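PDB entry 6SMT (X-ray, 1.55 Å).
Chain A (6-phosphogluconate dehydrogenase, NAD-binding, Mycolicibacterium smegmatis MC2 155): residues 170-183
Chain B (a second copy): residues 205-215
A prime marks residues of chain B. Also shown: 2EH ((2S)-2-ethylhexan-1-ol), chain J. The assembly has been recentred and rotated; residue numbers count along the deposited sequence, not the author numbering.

Chain A (170-183) GRAAAFDMALLDLF
Chain B 205-215: SELMPHAHGIV

Two helices from two copies of one protein pack side by side: residues 171-183 of chain A, entered through the turn residue Gly170, and residues 205′-215′ of chain B. Their N-to-C directions differ by 37° (signed crossing angle -37°), and their axes approach to 9.8 Å. The register pairs Phe175 with Leu207′ (CA to CA 7.3 Å), Leu179 with Ala211′ (CA to CA 6.2 Å) and Phe183 with Ile214′ (CA to CA 6.5 Å). Backbone angles stay near -65/-40 in both. The chain B helix is kinked around Pro209′, whose ring nitrogen has no hydrogen to donate; His210′ N makes only a weak bond, to Leu207′ O at 2.9 Å, before regular bonding resumes with Ala211′ N to Leu207′ O, also 2.9 Å.

Apolar packing supplies most of the contact, which buries 564 Å² in all. At its centre Leu179 (chi1 m, chi2 t) is a knob among Leu207′, His210′, Ala211′ and Ile214′. Its CA-to-CB bond points sideways, but the branched end reaches across: CD2 lies 3.9 Å from Leu207′ CD1 and 3.6 Å from Ala211′ N, while CB is 4.0 Å from Ile214′ CG1. The small methyl of Ala211′ accompanies the closest CA pairing of the register. Leu207′ (t, p) also sets CD1 4.0 Å from both Ala178 CB and Phe175 CD2. Farther along, Ile214′ (m, m) points toward chain A and has the largest covered area of any residue here; its CG2 meets Leu182 CD2 and Phe183 CB, each at 3.9 Å. Leu182 (t, p) also brings CD2 to 4.1 Å from Ala211′ CB. Phe183 (t, chi2 77°) offers its ring edge to Ile214′ CG2 and one ring face to the bound 2-ethylhexanol, with CE2 3.8 Å from 2EH C7A.

The aromatic contact joins Phe175 (m, chi2 82°) to His210′ (m, chi2 -75°), both pointing toward the opposing helix. The edge of Phe175 is directed at the face of His210′ in an offset arrangement, with ring centroids 5.4 Å apart and planes at 79°; Phe175 CE2 approaches His210′ CD2 to 3.7 Å. Partly exposed, the polar imidazole can border this apolar patch while retaining access to solvent.

Charge pairing closes the N-terminal end. Arg171 (t, t, t, chi4 -102°) extends to meet Glu206′ (t, t, chi3 18°) in a two-pronged salt bridge: NH1 donates to Glu206′ OE2 at 2.9 Å and NH2 to Glu206′ OE1 at 2.8 Å. Near-linear angles of 174° and 170° show how well guanidinium and carboxylate match. Long side chains suit this partly exposed border.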

# COMPACT_ATOMS: atom_id res chain seq x y z
N GLY A 170 7.54 19.18 -16.50
CA GLY A 170 7.16 17.77 -16.27
C GLY A 170 7.33 17.27 -14.85
O GLY A 170 7.08 16.11 -14.58
N ARG A 171 7.86 18.11 -13.93
CA ARG A 171 8.28 17.58 -12.66
C ARG A 171 7.12 17.20 -11.78
O ARG A 171 7.27 16.22 -10.99
CB ARG A 171 9.29 18.49 -11.96
CG ARG A 171 10.15 17.73 -10.95
CD ARG A 171 11.35 18.58 -10.47
NE ARG A 171 12.32 17.70 -9.82
CZ ARG A 171 12.46 17.60 -8.51
NH1 ARG A 171 11.83 18.37 -7.67
NH2 ARG A 171 13.39 16.75 -8.06
N ALA A 172 6.01 17.91 -11.75
CA ALA A 172 4.83 17.48 -10.97
C ALA A 172 4.34 16.12 -11.44
O ALA A 172 3.96 15.29 -10.62
CB ALA A 172 3.76 18.51 -10.98
N ALA A 173 4.35 15.95 -12.76
CA ALA A 173 3.93 14.67 -13.35
C ALA A 173 4.87 13.58 -12.93
O ALA A 173 4.44 12.43 -12.80
CB ALA A 173 3.84 14.81 -14.86
N ALA A 174 6.18 13.85 -12.79
CA ALA A 174 7.17 12.83 -12.35
C ALA A 174 6.83 12.41 -10.92
O ALA A 174 6.84 11.23 -10.59
CB ALA A 174 8.54 13.39 -12.45
N PHE A 175 6.55 13.36 -10.04
CA PHE A 175 6.05 12.99 -8.68
C PHE A 175 4.78 12.15 -8.81
O PHE A 175 4.67 11.15 -8.11
CB PHE A 175 5.76 14.23 -7.78
CG PHE A 175 7.00 14.83 -7.13
CD1 PHE A 175 7.80 15.69 -7.82
CD2 PHE A 175 7.26 14.57 -5.81
CE1 PHE A 175 8.90 16.27 -7.24
CE2 PHE A 175 8.35 15.16 -5.21
CZ PHE A 175 9.16 15.95 -5.94
N ASP A 176 3.85 12.57 -9.65
CA ASP A 176 2.55 11.90 -9.80
C ASP A 176 2.83 10.48 -10.24
O ASP A 176 2.17 9.52 -9.70
CB ASP A 176 1.73 12.64 -10.84
CG ASP A 176 0.24 12.38 -10.79
OD1 ASP A 176 -0.31 12.09 -9.69
OD2 ASP A 176 -0.42 12.54 -11.85
N MET A 177 3.72 10.23 -11.18
CA MET A 177 4.00 8.82 -11.65
C MET A 177 4.46 7.96 -10.47
O MET A 177 4.02 6.81 -10.34
CB MET A 177 5.04 8.78 -12.74
CG MET A 177 4.62 9.47 -14.04
SD MET A 177 3.16 8.84 -14.91
CE MET A 177 1.85 9.75 -14.21
N ALA A 178 5.31 8.50 -9.62
CA ALA A 178 5.85 7.70 -8.51
C ALA A 178 4.77 7.47 -7.48
O ALA A 178 4.57 6.36 -6.94
CB ALA A 178 7.04 8.41 -7.88
N LEU A 179 4.02 8.49 -7.09
CA LEU A 179 3.04 8.45 -6.03
C LEU A 179 1.83 7.62 -6.43
O LEU A 179 1.30 6.85 -5.60
CB LEU A 179 2.67 9.88 -5.63
CG LEU A 179 3.81 10.69 -5.08
CD1 LEU A 179 3.41 12.12 -4.99
CD2 LEU A 179 4.26 10.18 -3.70
N LEU A 180 1.38 7.71 -7.68
CA LEU A 180 0.21 6.91 -8.15
C LEU A 180 0.67 5.45 -8.31
O LEU A 180 -0.21 4.59 -8.14
CB LEU A 180 -0.26 7.45 -9.50
CG LEU A 180 -0.96 8.81 -9.40
CD1 LEU A 180 -1.28 9.28 -10.83
CD2 LEU A 180 -2.18 8.81 -8.55
N ASP A 181 1.91 5.17 -8.64
CA ASP A 181 2.44 3.81 -8.67
C ASP A 181 2.27 3.21 -7.28
O ASP A 181 1.65 2.12 -7.10
CB ASP A 181 3.86 3.88 -9.11
CG ASP A 181 4.73 2.68 -9.05
OD1 ASP A 181 4.08 1.56 -8.87
OD2 ASP A 181 5.96 2.84 -9.26
N LEU A 182 2.72 3.90 -6.27
CA LEU A 182 2.54 3.40 -4.87
C LEU A 182 1.08 3.22 -4.59
O LEU A 182 0.63 2.18 -4.04
CB LEU A 182 3.15 4.41 -3.94
CG LEU A 182 2.85 4.23 -2.48
CD1 LEU A 182 3.34 2.83 -1.99
CD2 LEU A 182 3.43 5.37 -1.66
N PHE A 183 0.23 4.20 -4.89
CA PHE A 183 -1.17 4.16 -4.56
C PHE A 183 -1.87 2.98 -5.26
O PHE A 183 -2.54 2.20 -4.57
CB PHE A 183 -1.83 5.49 -4.93
CG PHE A 183 -3.29 5.48 -4.71
CD1 PHE A 183 -3.82 5.61 -3.43
CD2 PHE A 183 -4.19 5.26 -5.79
CE1 PHE A 183 -5.18 5.49 -3.18
CE2 PHE A 183 -5.52 5.23 -5.54
CZ PHE A 183 -6.05 5.29 -4.25
N SER B 205 14.50 10.86 -0.30
CA SER B 205 14.22 11.87 0.75
C SER B 205 13.27 12.97 0.27
O SER B 205 12.52 13.49 1.09
CB SER B 205 15.48 12.49 1.28
OG SER B 205 16.25 12.99 0.24
N GLU B 206 13.30 13.27 -1.03
CA GLU B 206 12.42 14.32 -1.59
C GLU B 206 11.02 13.73 -1.81
O GLU B 206 9.99 14.46 -1.60
CB GLU B 206 12.98 14.91 -2.86
CG GLU B 206 12.18 16.09 -3.33
CD GLU B 206 12.76 16.77 -4.56
OE1 GLU B 206 13.58 16.19 -5.29
OE2 GLU B 206 12.21 17.85 -4.86
N LEU B 207 10.92 12.47 -2.17
CA LEU B 207 9.58 11.86 -2.35
C LEU B 207 8.86 11.60 -1.05
O LEU B 207 7.65 11.67 -1.00
CB LEU B 207 9.75 10.53 -3.09
CG LEU B 207 8.46 9.94 -3.63
CD1 LEU B 207 7.92 10.76 -4.82
CD2 LEU B 207 8.65 8.51 -4.04
N MET B 208 9.62 11.33 0.03
CA MET B 208 8.99 10.72 1.20
C MET B 208 7.88 11.55 1.82
O MET B 208 6.87 10.98 2.24
CB MET B 208 10.04 10.39 2.28
CG MET B 208 10.75 9.15 1.99
SD MET B 208 9.67 7.73 1.53
CE MET B 208 8.70 7.51 2.87
N PRO B 209 7.93 12.90 1.98
CA PRO B 209 6.79 13.61 2.55
C PRO B 209 5.51 13.33 1.78
O PRO B 209 4.42 13.20 2.34
CB PRO B 209 7.27 15.04 2.53
CG PRO B 209 8.77 15.00 2.53
CD PRO B 209 9.11 13.76 1.73
N HIS B 210 5.68 13.26 0.47
CA HIS B 210 4.52 13.00 -0.40
C HIS B 210 4.07 11.54 -0.34
O HIS B 210 2.84 11.31 -0.36
CB HIS B 210 4.83 13.45 -1.83
CG HIS B 210 5.23 14.87 -1.90
ND1 HIS B 210 4.29 15.87 -1.76
CD2 HIS B 210 6.46 15.40 -1.99
CE1 HIS B 210 5.00 17.02 -1.78
NE2 HIS B 210 6.30 16.80 -1.96
N ALA B 211 5.02 10.61 -0.22
CA ALA B 211 4.64 9.20 -0.04
C ALA B 211 3.87 9.01 1.26
O ALA B 211 2.93 8.25 1.34
CB ALA B 211 5.87 8.35 -0.13
N HIS B 212 4.29 9.67 2.34
CA HIS B 212 3.49 9.61 3.59
C HIS B 212 2.09 10.14 3.40
O HIS B 212 1.11 9.69 3.99
CB HIS B 212 4.20 10.40 4.70
CG HIS B 212 5.45 9.74 5.14
ND1 HIS B 212 5.54 8.37 5.50
CD2 HIS B 212 6.69 10.26 5.34
CE1 HIS B 212 6.82 8.12 5.88
NE2 HIS B 212 7.53 9.26 5.82
N GLY B 213 1.90 11.18 2.52
CA GLY B 213 0.55 11.64 2.20
C GLY B 213 -0.32 10.61 1.51
O GLY B 213 -1.45 10.47 1.84
N ILE B 214 0.31 9.82 0.62
CA ILE B 214 -0.42 8.71 -0.03
C ILE B 214 -0.79 7.69 1.05
O ILE B 214 -1.93 7.23 1.05
CB ILE B 214 0.41 8.07 -1.15
CG1 ILE B 214 0.59 9.04 -2.31
CG2 ILE B 214 -0.19 6.77 -1.58
CD1 ILE B 214 -0.64 9.46 -3.02
N VAL B 215 0.15 7.30 1.93
CA VAL B 215 -0.23 6.34 2.98
C VAL B 215 -1.42 6.87 3.78
O VAL B 215 -2.35 6.11 4.10
CB VAL B 215 0.98 6.00 3.83
CG1 VAL B 215 0.52 5.21 5.05
CG2 VAL B 215 2.09 5.29 3.07
C7 2EH J . -5.93 8.62 -7.37
C8 2EH J . -5.48 10.11 -5.39
C9 2EH J . -3.96 9.94 -5.45
C12 2EH J . -8.52 7.79 -5.92
C7A 2EH J . -6.26 8.95 -5.92
O7C 2EH J . -6.56 9.43 -8.36
CBA 2EH J . -7.75 9.05 -5.63
CCA 2EH J . -9.74 7.66 -5.16
CCB 2EH J . -10.33 6.26 -5.23